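Local coordinates for protein homocitrate synthase (Sulfolobus acidocaldarius, PDB 6KTQ) that catalyses the aldol-type condensation of 2-oxoglutarate with acetyl-CoA to give homocitrate, the first step of lysine biosynthesis through the alpha-aminoadipate pathway, at residues V68-A73 and E101-S106; A121-I126 and G161-F166. All coordinates share one frame; numbering follows the deposited sequence.

Contact 1: residues V68-A73 and E101-S106; sequences VQMIEA and EIVAHS
M70 runs alongside the side chain of E101, both chains extended and pointing the same way, so that the methyl CE of M70 comes to rest 3.8 Å from OE1 of E101. The E101 carboxylate is otherwise held by polar partners: OE2 makes a salt bridge to R123 on the next strand, and OE1 accepts from a water, 2.8 Å away, that also takes a hydrogen from NE2 of Q69. Further along the same face, CG of E72 packs 4.0 Å from CB of V103. The carboxylate of E72 approaches H105, its OE1 lying 4.0 Å from CD2 of the ring. The carboxylate and imidazole planes are 32° apart, and no hydrogen bond joins these two groups. E72 instead forms salt bridges with R41 and R165, while NE2 of H105 is hydrogen-bonded to O4 of 2-oxoglutarate.

Strands 70-74 and 101-106, connected through helix 80-94, form one beta-alpha-beta unit of the TIM barrel that carries catalysis in this family. Their parallel pairing rests on four backbone bonds, E101 N to Q69 O, I71 N to E101 O, V103 N to I71 O (2.9 Å, nearly straight at 176°) and A73 N to V103 O.

The reverse face, bearing I71, I102 and A73, is apolar. I102 holds CG1 anti to its carbonyl carbon (chi1 -49°), and a turn at chi2 brings CD1 to 4.2 Å from CB of I71; the other branch, CG2, meets CB of A73 at 4.0 Å. Helix 80-94 covers this side through I86, I89 and I90.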
loop_
_atom_site.group_PDB
_atom_site.type_symbol
_atom_site.label_atom_id
_atom_site.label_comp_id
_atom_site.label_asym_id
_atom_site.label_seq_id
_atom_site.Cartn_x
_atom_site.Cartn_y
_atom_site.Cartn_z
ATOM N N VAL A 68 23.554 9.033 -8.837
ATOM C CA VAL A 68 22.450 9.928 -8.546
ATOM C C VAL A 68 21.597 10.137 -9.806
ATOM O O VAL A 68 22.111 10.456 -10.881
ATOM C CB VAL A 68 23.019 11.277 -8.049
ATOM C CG1 VAL A 68 22.029 12.385 -8.148
ATOM C CG2 VAL A 68 23.524 11.125 -6.615
ATOM N N GLN A 69 20.291 10.015 -9.666
ATOM C CA GLN A 69 19.386 10.156 -10.800
ATOM C C GLN A 69 19.352 11.595 -11.318
ATOM O O GLN A 69 19.446 11.815 -12.527
ATOM C CB GLN A 69 17.957 9.724 -10.444
ATOM C CG GLN A 69 17.061 9.629 -11.674
ATOM C CD GLN A 69 15.662 9.127 -11.399
ATOM O OE1 GLN A 69 15.404 8.411 -10.421
ATOM N NE2 GLN A 69 14.736 9.487 -12.289
ATOM N N MET A 70 19.193 12.552 -10.412
ATOM C CA MET A 70 19.097 13.954 -10.774
ATOM C C MET A 70 20.053 14.809 -9.953
ATOM O O MET A 70 20.185 14.602 -8.751
ATOM C CB MET A 70 17.669 14.462 -10.558
ATOM C CG MET A 70 16.587 13.810 -11.405
ATOM S SD MET A 70 14.993 14.502 -10.968
ATOM C CE MET A 70 13.902 13.363 -11.824
ATOM N N ILE A 71 20.714 15.756 -10.624
ATOM C CA ILE A 71 21.510 16.765 -9.961
ATOM C C ILE A 71 20.882 18.137 -10.155
ATOM O O ILE A 71 20.768 18.620 -11.278
ATOM C CB ILE A 71 22.934 16.815 -10.506
ATOM C CG1 ILE A 71 23.663 15.494 -10.247
ATOM C CG2 ILE A 71 23.690 17.995 -9.884
ATOM C CD1 ILE A 71 24.923 15.335 -11.082
ATOM N N GLU A 72 20.465 18.754 -9.056
ATOM C CA GLU A 72 20.072 20.162 -9.035
ATOM C C GLU A 72 21.375 21.009 -8.914
ATOM O O GLU A 72 22.007 21.123 -7.841
ATOM C CB GLU A 72 19.087 20.406 -7.893
ATOM C CG GLU A 72 18.016 21.418 -8.202
ATOM C CD GLU A 72 16.889 21.398 -7.199
ATOM O OE1 GLU A 72 17.060 21.942 -6.080
ATOM O OE2 GLU A 72 15.826 20.855 -7.525
ATOM N N ALA A 73 21.780 21.575 -10.034
ATOM C CA ALA A 73 23.098 22.188 -10.185
ATOM C C ALA A 73 23.167 23.653 -9.733
ATOM O O ALA A 73 24.267 24.236 -9.635
ATOM C CB ALA A 73 23.524 22.083 -11.646
ATOM N N GLU A 101 20.395 13.584 -14.737
ATOM C CA GLU A 101 19.553 14.653 -15.247
ATOM C C GLU A 101 19.918 15.948 -14.522
ATOM O O GLU A 101 19.955 15.996 -13.294
ATOM C CB GLU A 101 18.082 14.321 -15.017
ATOM C CG GLU A 101 17.094 15.401 -15.443
ATOM C CD GLU A 101 15.659 14.977 -15.267
ATOM O OE1 GLU A 101 15.379 13.761 -15.261
ATOM O OE2 GLU A 101 14.796 15.867 -15.138
ATOM N N ILE A 102 20.137 17.002 -15.287
ATOM C CA ILE A 102 20.515 18.301 -14.742
ATOM C C ILE A 102 19.320 19.220 -14.602
ATOM O O ILE A 102 18.629 19.545 -15.586
ATOM C CB ILE A 102 21.598 18.985 -15.595
ATOM C CG1 ILE A 102 22.753 18.025 -15.895
ATOM C CG2 ILE A 102 22.102 20.257 -14.897
ATOM C CD1 ILE A 102 23.448 17.423 -14.675
ATOM N N VAL A 103 19.070 19.629 -13.362
ATOM C CA VAL A 103 17.968 20.493 -13.017
ATOM C C VAL A 103 18.471 21.895 -12.647
ATOM O O VAL A 103 19.421 22.036 -11.874
ATOM C CB VAL A 103 17.174 19.928 -11.836
ATOM C CG1 VAL A 103 15.931 20.771 -11.582
ATOM C CG2 VAL A 103 16.847 18.443 -12.068
ATOM N N ALA A 104 17.828 22.908 -13.217
ATOM C CA ALA A 104 18.080 24.305 -12.886
ATOM C C ALA A 104 16.875 24.869 -12.154
ATOM O O ALA A 104 15.708 24.649 -12.536
ATOM C CB ALA A 104 18.353 25.114 -14.144
ATOM N N HIS A 105 17.165 25.631 -11.113
ATOM C CA HIS A 105 16.148 26.224 -10.291
ATOM C C HIS A 105 15.710 27.543 -10.920
ATOM O O HIS A 105 16.488 28.186 -11.655
ATOM C CB HIS A 105 16.745 26.449 -8.899
ATOM C CG HIS A 105 15.851 26.046 -7.769
ATOM N ND1 HIS A 105 15.744 26.782 -6.612
ATOM C CD2 HIS A 105 15.042 24.977 -7.608
ATOM C CE1 HIS A 105 14.897 26.195 -5.792
ATOM N NE2 HIS A 105 14.451 25.097 -6.375
ATOM N N SER A 106 14.488 27.974 -10.604
ATOM C CA SER A 106 13.923 29.193 -11.171
ATOM C C SER A 106 12.795 29.776 -10.319
ATOM O O SER A 106 11.942 29.043 -9.819
ATOM C CB SER A 106 13.376 28.872 -12.560
ATOM O OG SER A 106 12.956 30.020 -13.263
HETATM O O HOH W 1 16.047 11.111 -14.646
#

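Contact 2: residues A121-I126 and G161-F166; sequences ADRIAI and GVKVRF. With AKG (2-oxoglutaric acid), chain D.
R123 and K163 meet side chain to side chain at about a right angle, CB of K163 lying over one face of the R123 guanidinium, toward its rim. The backbone of V164 and R165 lies at the edge of the same group without a hydrogen bond to it, since NH1 is engaged by D192. NH2 of R123 is only 4.1 Å from NZ of K163, but the charge of R123 is probably balanced by its salt bridges to E101 and D192.

Backbone hydrogen bonds join strands 123-129 and 163-169 in parallel, as neighbouring staves of the TIM barrel: I124 N to K163 O, R165 N to I124 O and I126 N to R165 O. At the start of the pair a water accepts from K163 N and donates to D122 O at 2.7 Å. The same carbonyl oxygen receives a weak bond from NZ of K163, whose chain bends at chi3 and chi4 to reach it.

Apolar contacts occupy the outer face. CD1 of I124 presses on CG1 of V162 at 3.5 Å, tighter than usual for two carbons, and CD1 of I126 meets CG1 of V164 more loosely at 4.3 Å. Helix 143-159 packs against I126, V164 and F166.

On the inner face the methyl CB of A125 lies over one face of the R165 guanidinium, 3.4 Å from NH2. R165 turns at chi3 (97°), and its NH2 makes a weak bond of 2.9 Å to O4 of 2-oxoglutarate. Salt-bridged to E72, R165 is thus placed at the substrate's distal carboxylate.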
loop_
_atom_site.group_PDB
_atom_site.type_symbol
_atom_site.label_atom_id
_atom_site.label_comp_id
_atom_site.label_asym_id
_atom_site.label_seq_id
_atom_site.Cartn_x
_atom_site.Cartn_y
_atom_site.Cartn_z
ATOM N N ALA A 121 19.352 23.346 -19.653
ATOM C CA ALA A 121 19.131 22.360 -18.604
ATOM C C ALA A 121 18.137 21.298 -19.075
ATOM O O ALA A 121 17.257 21.578 -19.893
ATOM C CB ALA A 121 18.607 23.025 -17.360
ATOM N N ASP A 122 18.265 20.097 -18.524
ATOM C CA ASP A 122 17.318 19.020 -18.788
ATOM C C ASP A 122 15.960 19.325 -18.208
ATOM O O ASP A 122 14.944 18.947 -18.786
ATOM C CB ASP A 122 17.823 17.688 -18.227
ATOM C CG ASP A 122 19.120 17.255 -18.850
ATOM O OD1 ASP A 122 19.273 17.483 -20.065
ATOM O OD2 ASP A 122 19.986 16.666 -18.147
ATOM N N ARG A 123 15.936 20.032 -17.083
ATOM C CA ARG A 123 14.705 20.313 -16.370
ATOM C C ARG A 123 14.818 21.644 -15.677
ATOM O O ARG A 123 15.904 21.995 -15.178
ATOM C CB ARG A 123 14.415 19.222 -15.328
ATOM C CG ARG A 123 13.217 19.534 -14.433
ATOM C CD ARG A 123 12.860 18.383 -13.490
ATOM N NE ARG A 123 12.527 17.169 -14.235
ATOM C CZ ARG A 123 11.327 16.877 -14.724
ATOM N NH1 ARG A 123 10.279 17.650 -14.520
ATOM N NH2 ARG A 123 11.180 15.759 -15.390
ATOM N N ILE A 124 13.703 22.368 -15.638
ATOM C CA ILE A 124 13.608 23.657 -14.954
ATOM C C ILE A 124 12.636 23.476 -13.799
ATOM O O ILE A 124 11.523 23.023 -13.997
ATOM C CB ILE A 124 13.153 24.795 -15.915
ATOM C CG1 ILE A 124 14.268 25.104 -16.940
ATOM C CG2 ILE A 124 12.776 26.049 -15.141
ATOM C CD1 ILE A 124 13.897 26.112 -18.021
ATOM N N ALA A 125 13.083 23.788 -12.583
ATOM C CA ALA A 125 12.257 23.678 -11.379
ATOM C C ALA A 125 11.815 25.036 -10.929
ATOM O O ALA A 125 12.614 25.808 -10.383
ATOM C CB ALA A 125 13.024 22.991 -10.259
ATOM N N ILE A 126 10.546 25.343 -11.167
ATOM C CA ILE A 126 9.987 26.621 -10.764
ATOM C C ILE A 126 9.374 26.452 -9.405
ATOM O O ILE A 126 8.560 25.544 -9.196
ATOM C CB ILE A 126 8.909 27.128 -11.739
ATOM C CG1 ILE A 126 9.521 27.404 -13.122
ATOM C CG2 ILE A 126 8.275 28.382 -11.180
ATOM C CD1 ILE A 126 8.490 27.635 -14.210
ATOM N N GLY A 161 10.422 23.899 -24.702
ATOM C CA GLY A 161 10.776 22.502 -24.932
ATOM C C GLY A 161 11.663 21.898 -23.857
ATOM O O GLY A 161 12.509 21.055 -24.146
ATOM N N VAL A 162 11.486 22.315 -22.612
ATOM C CA VAL A 162 12.195 21.675 -21.506
ATOM C C VAL A 162 11.182 21.129 -20.515
ATOM O O VAL A 162 10.126 21.724 -20.340
ATOM C CB VAL A 162 13.152 22.646 -20.809
ATOM C CG1 VAL A 162 12.393 23.726 -20.047
ATOM C CG2 VAL A 162 14.081 21.892 -19.876
ATOM N N LYS A 163 11.521 20.009 -19.871
ATOM C CA LYS A 163 10.698 19.444 -18.799
ATOM C C LYS A 163 10.613 20.394 -17.618
ATOM O O LYS A 163 11.593 21.065 -17.284
ATOM C CB LYS A 163 11.233 18.085 -18.372
ATOM C CG LYS A 163 10.965 17.020 -19.431
ATOM C CD LYS A 163 11.342 15.609 -18.993
ATOM C CE LYS A 163 12.776 15.235 -19.356
ATOM N NZ LYS A 163 13.802 15.945 -18.537
ATOM N N VAL A 164 9.431 20.473 -17.006
ATOM C CA VAL A 164 9.207 21.390 -15.913
ATOM C C VAL A 164 8.732 20.713 -14.629
ATOM O O VAL A 164 7.726 19.992 -14.596
ATOM C CB VAL A 164 8.214 22.480 -16.311
ATOM C CG1 VAL A 164 8.019 23.475 -15.171
ATOM C CG2 VAL A 164 8.716 23.193 -17.552
ATOM N N ARG A 165 9.478 20.949 -13.554
ATOM C CA ARG A 165 8.981 20.645 -12.223
ATOM C C ARG A 165 8.442 21.911 -11.581
ATOM O O ARG A 165 8.983 22.986 -11.785
ATOM C CB ARG A 165 10.090 20.023 -11.366
ATOM C CG ARG A 165 9.640 19.765 -9.946
ATOM C CD ARG A 165 10.805 19.242 -9.124
ATOM N NE ARG A 165 11.466 20.282 -8.349
ATOM C CZ ARG A 165 12.771 20.323 -8.081
ATOM N NH1 ARG A 165 13.602 19.418 -8.572
ATOM N NH2 ARG A 165 13.249 21.312 -7.337
ATOM N N PHE A 166 7.381 21.789 -10.800
ATOM C CA PHE A 166 6.928 22.867 -9.970
ATOM C C PHE A 166 7.194 22.474 -8.538
ATOM O O PHE A 166 6.840 21.383 -8.137
ATOM C CB PHE A 166 5.432 23.151 -10.139
ATOM C CG PHE A 166 4.930 24.163 -9.168
ATOM C CD1 PHE A 166 5.267 25.497 -9.329
ATOM C CD2 PHE A 166 4.200 23.777 -8.040
ATOM C CE1 PHE A 166 4.867 26.436 -8.414
ATOM C CE2 PHE A 166 3.784 24.717 -7.124
ATOM C CZ PHE A 166 4.115 26.048 -7.307
HETATM C C1 AKG D . 12.155 24.748 0.030
HETATM O O1 AKG D . 12.417 24.216 1.124
HETATM O O2 AKG D . 11.065 25.343 -0.131
HETATM C C2 AKG D . 13.152 24.669 -1.058
HETATM O O5 AKG D . 14.358 24.816 -0.814
HETATM C C3 AKG D . 12.689 24.354 -2.477
HETATM C C4 AKG D . 12.690 22.828 -2.606
HETATM C C5 AKG D . 12.437 22.252 -3.993
HETATM O O3 AKG D . 11.884 21.112 -4.032
HETATM O O4 AKG D . 12.757 22.913 -5.031
HETATM O O HOH W 2 13.857 18.695 -21.224
#

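How the contacts relate
Contacts 1 and 2 lie side by side in the same barrel sheet, their centres about 9 Å apart, because strands 101-106 and 123-129 are direct neighbours; A104 O and A125 N, 2.8 Å apart, probably share a hydrogen bond across that seam. The closest link between side chains is the salt bridge from OE2 of E72 in contact 1 to NH2 of R165 in contact 2, at 2.6 Å. Both contacts reach 2-oxoglutarate: H105 from 101-106 hydrogen-bonds to O4, R165 from 161-166 adds a weak bond to the same oxygen, and E72 is the second-shell carboxylate that probably positions R165. R165 remains about 9 Å, side chain to ion, from the zinc.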